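Local coordinates for protein leucyl aminopeptidase (Trypanosoma brucei brucei, PDB 5NTD) that probably removes leucine and related residues from the N-termini of peptides, as an M17 aminopeptidase with manganese in its active site, at residues L42-L56 with N93-V107. Residues are numbered along the deposited sequence; the frame is centred on the assembly and turned at random.
Sequences LSSGLAVLVGTHKQL and NAAGSKFVRVVVGEV
With CG anti to the backbone N (chi1 179°) and a turn at chi2, Leu46 brings CD1 to 3.9 Å from CG2 of Val103, the valine branch that lies beside its own backbone N. Glu106 likewise has CG opposite its backbone N (chi1 -172°) and stays extended to CD, which lays its carboxylate along His53: the two side chains run the same way, the carboxylate carbon meets the ring at its edge and in its plane, and the two planes are 77° apart. These side chains ride on a textbook parallel pair, strands 46-52 and 99-107, neighbours within the mixed sheet of the N-terminal domain. The ladder starts where Arg101 N donates to Gly45 O and continues alternately, as in Leu49 N to Val103 O at 2.9 Å. At the far end Val107 N donates to Gly51 O at 2.8 Å. Side chains alternate between faces: Leu46, Val48 and Val103 pack on one, where helix 120-131 covers Val48 and Val103, while Leu49 and Val104 lie on the other, where Leu56 and Val104 lie alongside, pointing opposite ways, CD2 to CG1 4.1 Å. Arg101 bends off to a salt bridge with Glu133 and a hydrogen bond to Gly85 O of a second subunit. Ahead of the strands, Ala94 N donates to Leu42 O at 2.7 Å, and Leu42 CD2 packs on Val100 CG1, near the start of its strand, at 3.6 Å. A water accepts from His53 N and donates to Glu106 OE2 and Val107 O, tying the ladder's end together; ring and carboxylate are near but unpaired, and any bias toward protonated His53 would probably be slight.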
# COMPACT_ATOMS: atom_id res chain seq x y z
N LEU G 42 -12.02 -54.83 20.63
CA LEU G 42 -11.89 -53.40 20.28
C LEU G 42 -13.24 -52.75 20.11
O LEU G 42 -14.23 -53.38 19.70
CB LEU G 42 -11.07 -53.23 19.04
CG LEU G 42 -9.57 -53.18 19.35
CD1 LEU G 42 -9.07 -54.39 20.11
CD2 LEU G 42 -8.82 -53.10 18.04
N SER G 43 -13.29 -51.48 20.44
CA SER G 43 -14.56 -50.70 20.37
C SER G 43 -15.06 -50.56 18.94
O SER G 43 -16.24 -50.35 18.69
CB SER G 43 -14.37 -49.32 21.00
OG SER G 43 -14.03 -49.38 22.38
N SER G 44 -14.14 -50.61 17.99
CA SER G 44 -14.46 -50.40 16.56
C SER G 44 -13.36 -50.92 15.67
O SER G 44 -12.35 -51.43 16.16
CB SER G 44 -14.71 -48.90 16.24
OG SER G 44 -13.50 -48.14 16.20
N GLY G 45 -13.50 -50.67 14.37
CA GLY G 45 -12.47 -51.03 13.36
C GLY G 45 -11.24 -50.15 13.25
O GLY G 45 -10.37 -50.36 12.38
N LEU G 46 -11.12 -49.20 14.17
CA LEU G 46 -9.92 -48.36 14.22
C LEU G 46 -9.37 -48.32 15.63
O LEU G 46 -10.10 -48.11 16.59
CB LEU G 46 -10.25 -46.94 13.75
CG LEU G 46 -9.10 -45.96 13.79
CD1 LEU G 46 -7.98 -46.31 12.81
CD2 LEU G 46 -9.62 -44.55 13.49
N ALA G 47 -8.06 -48.48 15.73
CA ALA G 47 -7.37 -48.26 17.01
C ALA G 47 -6.15 -47.42 16.78
O ALA G 47 -5.44 -47.58 15.77
CB ALA G 47 -6.97 -49.58 17.65
N VAL G 48 -5.87 -46.56 17.76
CA VAL G 48 -4.73 -45.64 17.67
C VAL G 48 -3.77 -45.93 18.81
O VAL G 48 -4.19 -46.10 19.95
CB VAL G 48 -5.20 -44.18 17.71
CG1 VAL G 48 -4.05 -43.22 17.43
CG2 VAL G 48 -6.32 -43.95 16.71
N LEU G 49 -2.50 -45.95 18.49
CA LEU G 49 -1.47 -46.11 19.48
C LEU G 49 -0.45 -44.98 19.38
O LEU G 49 0.26 -44.87 18.38
CB LEU G 49 -0.74 -47.45 19.27
CG LEU G 49 0.47 -47.73 20.18
CD1 LEU G 49 0.06 -47.77 21.65
CD2 LEU G 49 1.16 -49.02 19.78
N VAL G 50 -0.35 -44.18 20.44
CA VAL G 50 0.58 -43.02 20.42
C VAL G 50 1.53 -43.01 21.59
O VAL G 50 1.12 -43.10 22.74
CB VAL G 50 -0.10 -41.63 20.23
CG1 VAL G 50 -0.87 -41.60 18.92
CG2 VAL G 50 -1.06 -41.31 21.33
N GLY G 51 2.80 -42.85 21.28
CA GLY G 51 3.82 -42.71 22.30
C GLY G 51 5.15 -42.35 21.73
O GLY G 51 5.32 -42.23 20.51
N THR G 52 6.12 -42.17 22.61
CA THR G 52 7.50 -41.85 22.17
C THR G 52 8.15 -43.07 21.56
O THR G 52 7.68 -44.20 21.72
CB THR G 52 8.36 -41.36 23.33
OG1 THR G 52 8.44 -42.38 24.34
CG2 THR G 52 7.77 -40.08 23.95
N HIS G 53 9.26 -42.85 20.88
CA HIS G 53 10.07 -43.93 20.28
C HIS G 53 10.38 -45.03 21.31
O HIS G 53 10.18 -46.25 21.04
CB HIS G 53 11.39 -43.39 19.77
CG HIS G 53 12.18 -44.36 18.97
ND1 HIS G 53 13.06 -45.24 19.54
CD2 HIS G 53 12.26 -44.57 17.63
CE1 HIS G 53 13.65 -45.96 18.59
NE2 HIS G 53 13.18 -45.57 17.42
N LYS G 54 10.77 -44.61 22.51
CA LYS G 54 11.09 -45.55 23.61
C LYS G 54 9.84 -46.20 24.17
O LYS G 54 9.79 -47.41 24.34
CB LYS G 54 11.89 -44.88 24.75
N GLN G 55 8.80 -45.41 24.42
CA GLN G 55 7.55 -45.99 24.99
C GLN G 55 6.93 -47.06 24.09
O GLN G 55 6.46 -48.10 24.54
CB GLN G 55 6.50 -44.94 25.21
CG GLN G 55 6.79 -44.02 26.36
CD GLN G 55 5.99 -42.73 26.27
OE1 GLN G 55 5.35 -42.43 25.27
NE2 GLN G 55 6.00 -41.97 27.35
N LEU G 56 6.98 -46.80 22.81
CA LEU G 56 6.46 -47.75 21.78
C LEU G 56 7.20 -49.11 21.78
O LEU G 56 6.66 -50.12 21.31
CB LEU G 56 6.50 -47.13 20.36
CG LEU G 56 5.50 -45.99 20.09
CD1 LEU G 56 5.87 -45.25 18.80
CD2 LEU G 56 4.07 -46.51 20.02
N ASN G 93 -13.74 -57.07 17.29
CA ASN G 93 -14.17 -55.67 17.49
C ASN G 93 -15.67 -55.50 17.46
O ASN G 93 -16.37 -56.21 16.75
CB ASN G 93 -13.50 -54.74 16.46
CG ASN G 93 -14.00 -54.96 15.05
OD1 ASN G 93 -14.94 -54.31 14.60
ND2 ASN G 93 -13.36 -55.88 14.34
N ALA G 94 -16.16 -54.52 18.20
CA ALA G 94 -17.62 -54.33 18.39
C ALA G 94 -18.38 -53.94 17.13
O ALA G 94 -19.58 -54.12 17.06
CB ALA G 94 -17.90 -53.30 19.46
N ALA G 95 -17.69 -53.39 16.14
CA ALA G 95 -18.32 -53.05 14.83
C ALA G 95 -18.36 -54.23 13.85
O ALA G 95 -18.83 -54.13 12.74
CB ALA G 95 -17.60 -51.86 14.19
N GLY G 96 -17.76 -55.34 14.24
CA GLY G 96 -17.70 -56.55 13.38
C GLY G 96 -16.99 -56.36 12.03
O GLY G 96 -17.39 -56.90 11.02
N SER G 97 -15.87 -55.67 12.08
CA SER G 97 -15.14 -55.24 10.89
C SER G 97 -14.14 -56.35 10.57
O SER G 97 -13.51 -56.91 11.48
CB SER G 97 -14.44 -53.91 11.20
OG SER G 97 -13.82 -53.33 10.07
N LYS G 98 -14.03 -56.71 9.30
CA LYS G 98 -13.18 -57.84 8.87
C LYS G 98 -11.73 -57.55 9.25
O LYS G 98 -10.95 -58.40 9.75
CB LYS G 98 -13.32 -57.98 7.33
N PHE G 99 -11.38 -56.30 9.02
CA PHE G 99 -10.06 -55.80 9.40
C PHE G 99 -10.19 -54.67 10.40
O PHE G 99 -11.15 -53.90 10.39
CB PHE G 99 -9.36 -55.28 8.21
CG PHE G 99 -9.15 -56.28 7.17
CD1 PHE G 99 -10.13 -56.53 6.22
CD2 PHE G 99 -7.93 -56.92 7.05
CE1 PHE G 99 -9.90 -57.42 5.18
CE2 PHE G 99 -7.68 -57.82 6.01
CZ PHE G 99 -8.68 -58.07 5.07
N VAL G 100 -9.22 -54.63 11.29
CA VAL G 100 -9.04 -53.47 12.19
C VAL G 100 -7.80 -52.74 11.72
O VAL G 100 -6.74 -53.34 11.45
CB VAL G 100 -8.82 -53.88 13.65
CG1 VAL G 100 -8.35 -52.69 14.45
CG2 VAL G 100 -10.10 -54.42 14.23
N ARG G 101 -7.96 -51.44 11.57
CA ARG G 101 -6.82 -50.59 11.18
C ARG G 101 -6.20 -50.10 12.47
O ARG G 101 -6.90 -49.55 13.32
CB ARG G 101 -7.26 -49.41 10.32
CG ARG G 101 -6.13 -48.55 9.79
CD ARG G 101 -5.21 -49.28 8.82
NE ARG G 101 -4.49 -48.39 7.94
CZ ARG G 101 -3.66 -48.77 6.96
NH1 ARG G 101 -3.39 -50.04 6.74
NH2 ARG G 101 -3.07 -47.85 6.20
N VAL G 102 -4.91 -50.29 12.59
CA VAL G 102 -4.14 -49.81 13.74
C VAL G 102 -3.18 -48.74 13.28
O VAL G 102 -2.34 -49.00 12.43
CB VAL G 102 -3.31 -50.93 14.41
CG1 VAL G 102 -2.49 -50.38 15.57
CG2 VAL G 102 -4.22 -52.02 14.93
N VAL G 103 -3.35 -47.54 13.83
CA VAL G 103 -2.51 -46.38 13.44
C VAL G 103 -1.58 -46.04 14.56
O VAL G 103 -2.01 -45.71 15.65
CB VAL G 103 -3.33 -45.12 13.10
CG1 VAL G 103 -2.42 -43.98 12.68
CG2 VAL G 103 -4.32 -45.43 11.99
N VAL G 104 -0.31 -46.20 14.27
CA VAL G 104 0.75 -45.89 15.25
C VAL G 104 1.23 -44.44 15.00
O VAL G 104 1.42 -44.05 13.84
CB VAL G 104 1.95 -46.84 15.10
CG1 VAL G 104 3.06 -46.46 16.04
CG2 VAL G 104 1.52 -48.26 15.36
N GLY G 105 1.45 -43.71 16.09
CA GLY G 105 2.01 -42.36 16.03
C GLY G 105 3.12 -42.15 17.01
O GLY G 105 2.98 -42.48 18.17
N GLU G 106 4.23 -41.61 16.51
CA GLU G 106 5.43 -41.40 17.33
C GLU G 106 5.51 -39.94 17.79
O GLU G 106 5.65 -39.01 16.99
CB GLU G 106 6.73 -41.81 16.60
CG GLU G 106 7.97 -41.78 17.49
CD GLU G 106 9.26 -42.12 16.75
OE1 GLU G 106 9.27 -43.11 16.00
OE2 GLU G 106 10.27 -41.37 16.91
N VAL G 107 5.50 -39.78 19.10
CA VAL G 107 5.67 -38.47 19.77
C VAL G 107 7.16 -38.19 20.00
O VAL G 107 7.87 -39.02 20.55
CB VAL G 107 4.96 -38.45 21.13
CG1 VAL G 107 5.04 -37.06 21.76
CG2 VAL G 107 3.51 -38.88 20.97
O HOH W 1 10.40 -40.34 19.88